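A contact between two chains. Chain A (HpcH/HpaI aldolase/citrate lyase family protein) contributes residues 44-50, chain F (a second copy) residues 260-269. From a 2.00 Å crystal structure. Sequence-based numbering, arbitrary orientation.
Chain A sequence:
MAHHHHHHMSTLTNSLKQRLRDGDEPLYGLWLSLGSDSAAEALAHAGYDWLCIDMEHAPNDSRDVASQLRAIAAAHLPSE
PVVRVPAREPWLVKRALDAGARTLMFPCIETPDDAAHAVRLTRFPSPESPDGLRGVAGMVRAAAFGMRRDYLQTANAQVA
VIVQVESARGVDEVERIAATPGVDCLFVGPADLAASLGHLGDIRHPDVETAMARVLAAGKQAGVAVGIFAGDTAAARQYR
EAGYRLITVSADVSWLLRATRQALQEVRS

Chain A (44-50) AHAGYDW
Chain F 260-269: TRQALQEVRS

The strongest polar contact joins the phenol of Tyr48(A) to the backbone of the chain F helix: Tyr48(A) OH donates a hydrogen bond to Thr260(F) O at 2.8 Å. The same carbonyl accepts the helical bond from Leu264(F) N (3.1 Å to Thr260(F) O), so it serves the helix and the interface together. A second, weak hydrogen bond runs from Arg261(F) NH1 to His45(A) O, 3.0 Å with an N-H...O angle of 134°; the carbonyl lies at the guanidinium edge, near its plane. Arg261(F) reaches it with chi1 to chi3 in m, t and p and chi4 at 95°. At the far end of the contact, Asp49(A) OD2 and Arg268(F) NH2 are 4.1 Å apart, beyond a salt bridge. Asp49(A) has chi1 m (-55°), chi2 -56°; Arg268(F), CA-to-CB toward chain A, has chi1 92° (off-well), chi2 t, chi3 m (-37°), chi4 172°. A water spans this gap, donating to Asp49(A) OD2 at 2.6 Å and accepting a weak hydrogen bond from Arg268(F) NH2 at 3.0 Å.

Chain F is helical from Thr260(F) to Arg268(F), with phi/psi near -65/-40 until Arg268(F) at -94/-9, and i to i+4 bonds throughout. Chain A runs beside it as an irregular segment, in roughly the same direction: His45(A) at -102/8, Ala46(A) at -91/-5, Gly47(A) at 90/5, Tyr48(A) at -73/150 and Asp49(A) at -70/-35, before Trp50(A) enters a strand. The register pairs Ala46(A) CA with Arg261(F) CA at 5.5 Å and Tyr48(A) CA with Leu264(F) CA at 7.4 Å.

Packing centres on Leu264(F), whose CA-to-CB bond points toward chain A. In the t, p rotamer it places CD2 over one face of the Tyr48(A) ring, 3.9 Å from the centroid and 9° off the normal, a CH-pi contact. Tyr48(A), with chi1 m (-77°) and chi2 80°, thus offers a face to leucine and its hydroxyl to the helix backbone; Tyr48(A) CZ also lies 3.8 Å from Leu264(F) CB. Leu264(F) CD2 further meets Gly47(A) O at 3.6 Å.

Ala46(A) is buried, its small side chain fitting close to the helix, with CB 4.0 Å from both Thr260(F) OG1 and Arg261(F) CG. Thr260(F), chi1 p, is buried as well. The positive phi of Gly47(A) suits glycine: a CB would jam against the preceding carbonyl and lie 3.8 Å from Leu264(F) CD2. The long arginines remain exposed around this apolar centre, and the two stretches together bury 380 Å².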

# COMPACT_ATOMS: atom_id res chain seq x y z
N ALA A 44 -17.41 -0.16 13.91
CA ALA A 44 -18.71 -0.54 13.38
C ALA A 44 -19.53 -1.46 14.30
O ALA A 44 -20.76 -1.58 14.10
CB ALA A 44 -18.57 -1.13 11.98
N HIS A 45 -18.88 -2.01 15.34
CA HIS A 45 -19.53 -2.84 16.36
C HIS A 45 -19.78 -2.05 17.66
O HIS A 45 -20.19 -2.61 18.66
CB HIS A 45 -18.65 -4.06 16.70
CG HIS A 45 -18.54 -5.06 15.60
ND1 HIS A 45 -19.30 -6.21 15.55
CD2 HIS A 45 -17.79 -5.07 14.48
CE1 HIS A 45 -18.98 -6.91 14.48
NE2 HIS A 45 -18.08 -6.23 13.80
N ALA A 46 -19.54 -0.75 17.65
CA ALA A 46 -19.58 0.03 18.87
C ALA A 46 -20.96 0.64 19.18
O ALA A 46 -21.14 1.25 20.23
CB ALA A 46 -18.52 1.12 18.83
N GLY A 47 -21.92 0.48 18.27
CA GLY A 47 -23.30 0.94 18.47
C GLY A 47 -23.65 2.36 18.03
O GLY A 47 -24.77 2.83 18.27
N TYR A 48 -22.73 3.07 17.41
CA TYR A 48 -22.98 4.47 17.03
C TYR A 48 -23.96 4.53 15.84
O TYR A 48 -24.01 3.61 14.99
CB TYR A 48 -21.68 5.19 16.67
CG TYR A 48 -20.91 5.57 17.90
CD1 TYR A 48 -20.14 4.65 18.57
CD2 TYR A 48 -20.95 6.86 18.39
CE1 TYR A 48 -19.49 4.99 19.77
CE2 TYR A 48 -20.28 7.23 19.55
CZ TYR A 48 -19.56 6.29 20.23
OH TYR A 48 -18.86 6.68 21.33
N ASP A 49 -24.74 5.60 15.77
CA ASP A 49 -25.63 5.83 14.60
C ASP A 49 -24.84 6.17 13.33
O ASP A 49 -25.25 5.80 12.21
CB ASP A 49 -26.64 6.90 14.94
CG ASP A 49 -27.41 6.56 16.20
OD1 ASP A 49 -28.01 5.45 16.20
OD2 ASP A 49 -27.37 7.32 17.22
N TRP A 50 -23.72 6.89 13.48
CA TRP A 50 -22.90 7.23 12.31
C TRP A 50 -21.43 7.24 12.65
O TRP A 50 -21.07 7.38 13.82
CB TRP A 50 -23.34 8.58 11.68
CG TRP A 50 -23.34 9.72 12.63
CD1 TRP A 50 -24.27 10.00 13.60
CD2 TRP A 50 -22.36 10.76 12.70
NE1 TRP A 50 -23.91 11.14 14.28
CE2 TRP A 50 -22.74 11.62 13.75
CE3 TRP A 50 -21.19 11.02 12.00
CZ2 TRP A 50 -22.01 12.74 14.10
CZ3 TRP A 50 -20.47 12.17 12.34
CH2 TRP A 50 -20.89 13.00 13.41
N THR F 260 -15.02 3.68 23.70
CA THR F 260 -16.01 4.29 22.81
C THR F 260 -17.42 3.81 23.17
O THR F 260 -18.36 4.59 23.14
CB THR F 260 -15.70 4.01 21.29
OG1 THR F 260 -15.56 2.62 21.04
CG2 THR F 260 -14.44 4.71 20.88
N ARG F 261 -17.59 2.54 23.47
CA ARG F 261 -18.91 2.03 23.90
C ARG F 261 -19.34 2.57 25.26
O ARG F 261 -20.50 2.88 25.44
CB ARG F 261 -18.90 0.50 23.94
CG ARG F 261 -18.72 -0.15 22.57
CD ARG F 261 -18.87 -1.66 22.66
NE ARG F 261 -20.12 -1.96 23.33
CZ ARG F 261 -21.29 -2.22 22.74
NH1 ARG F 261 -21.41 -2.32 21.41
NH2 ARG F 261 -22.33 -2.44 23.52
N GLN F 262 -18.41 2.70 26.21
CA GLN F 262 -18.74 3.32 27.51
C GLN F 262 -19.15 4.78 27.36
O GLN F 262 -20.12 5.23 27.99
CB GLN F 262 -17.58 3.22 28.53
N ALA F 263 -18.43 5.53 26.52
CA ALA F 263 -18.76 6.94 26.29
C ALA F 263 -20.15 7.09 25.69
O ALA F 263 -20.95 7.96 26.13
CB ALA F 263 -17.70 7.64 25.48
N LEU F 264 -20.50 6.19 24.77
CA LEU F 264 -21.83 6.26 24.16
C LEU F 264 -22.97 6.05 25.18
O LEU F 264 -23.92 6.83 25.23
CB LEU F 264 -21.96 5.30 22.99
CG LEU F 264 -23.33 5.32 22.29
CD1 LEU F 264 -23.74 6.73 21.89
CD2 LEU F 264 -23.26 4.43 21.06
N GLN F 265 -22.83 5.04 26.02
CA GLN F 265 -23.88 4.78 26.99
C GLN F 265 -23.95 5.89 28.06
O GLN F 265 -25.06 6.22 28.53
CB GLN F 265 -23.76 3.38 27.57
CG GLN F 265 -23.09 3.27 28.91
CD GLN F 265 -23.95 3.74 30.05
OE1 GLN F 265 -25.12 3.37 30.18
NE2 GLN F 265 -23.37 4.56 30.91
N GLU F 266 -22.82 6.49 28.42
CA GLU F 266 -22.85 7.69 29.32
C GLU F 266 -23.59 8.89 28.69
O GLU F 266 -24.40 9.53 29.34
CB GLU F 266 -21.44 8.11 29.73
CG GLU F 266 -20.80 7.11 30.68
CD GLU F 266 -19.32 7.36 30.92
OE1 GLU F 266 -18.81 8.42 30.52
OE2 GLU F 266 -18.67 6.47 31.52
N VAL F 267 -23.32 9.17 27.42
CA VAL F 267 -23.97 10.28 26.74
C VAL F 267 -25.49 10.08 26.65
O VAL F 267 -26.25 11.03 26.81
CB VAL F 267 -23.34 10.51 25.35
CG1 VAL F 267 -24.17 11.45 24.52
CG2 VAL F 267 -21.92 11.07 25.49
N ARG F 268 -25.90 8.85 26.39
CA ARG F 268 -27.28 8.58 26.02
C ARG F 268 -28.14 8.21 27.21
O ARG F 268 -29.35 8.11 27.09
CB ARG F 268 -27.35 7.49 24.94
CG ARG F 268 -27.51 6.08 25.47
CD ARG F 268 -27.17 5.05 24.41
NE ARG F 268 -27.60 5.44 23.07
CZ ARG F 268 -27.28 4.78 21.96
NH1 ARG F 268 -26.53 3.70 22.01
NH2 ARG F 268 -27.73 5.22 20.78
N SER F 269 -27.50 8.01 28.36
CA SER F 269 -28.22 7.69 29.58
C SER F 269 -29.07 8.88 30.01
O SER F 269 -28.58 9.99 30.28
CB SER F 269 -27.24 7.32 30.68
OG SER F 269 -27.88 7.36 31.93
OXT SER F 269 -30.29 8.76 30.10
O HOH W 1 -29.25 6.96 18.92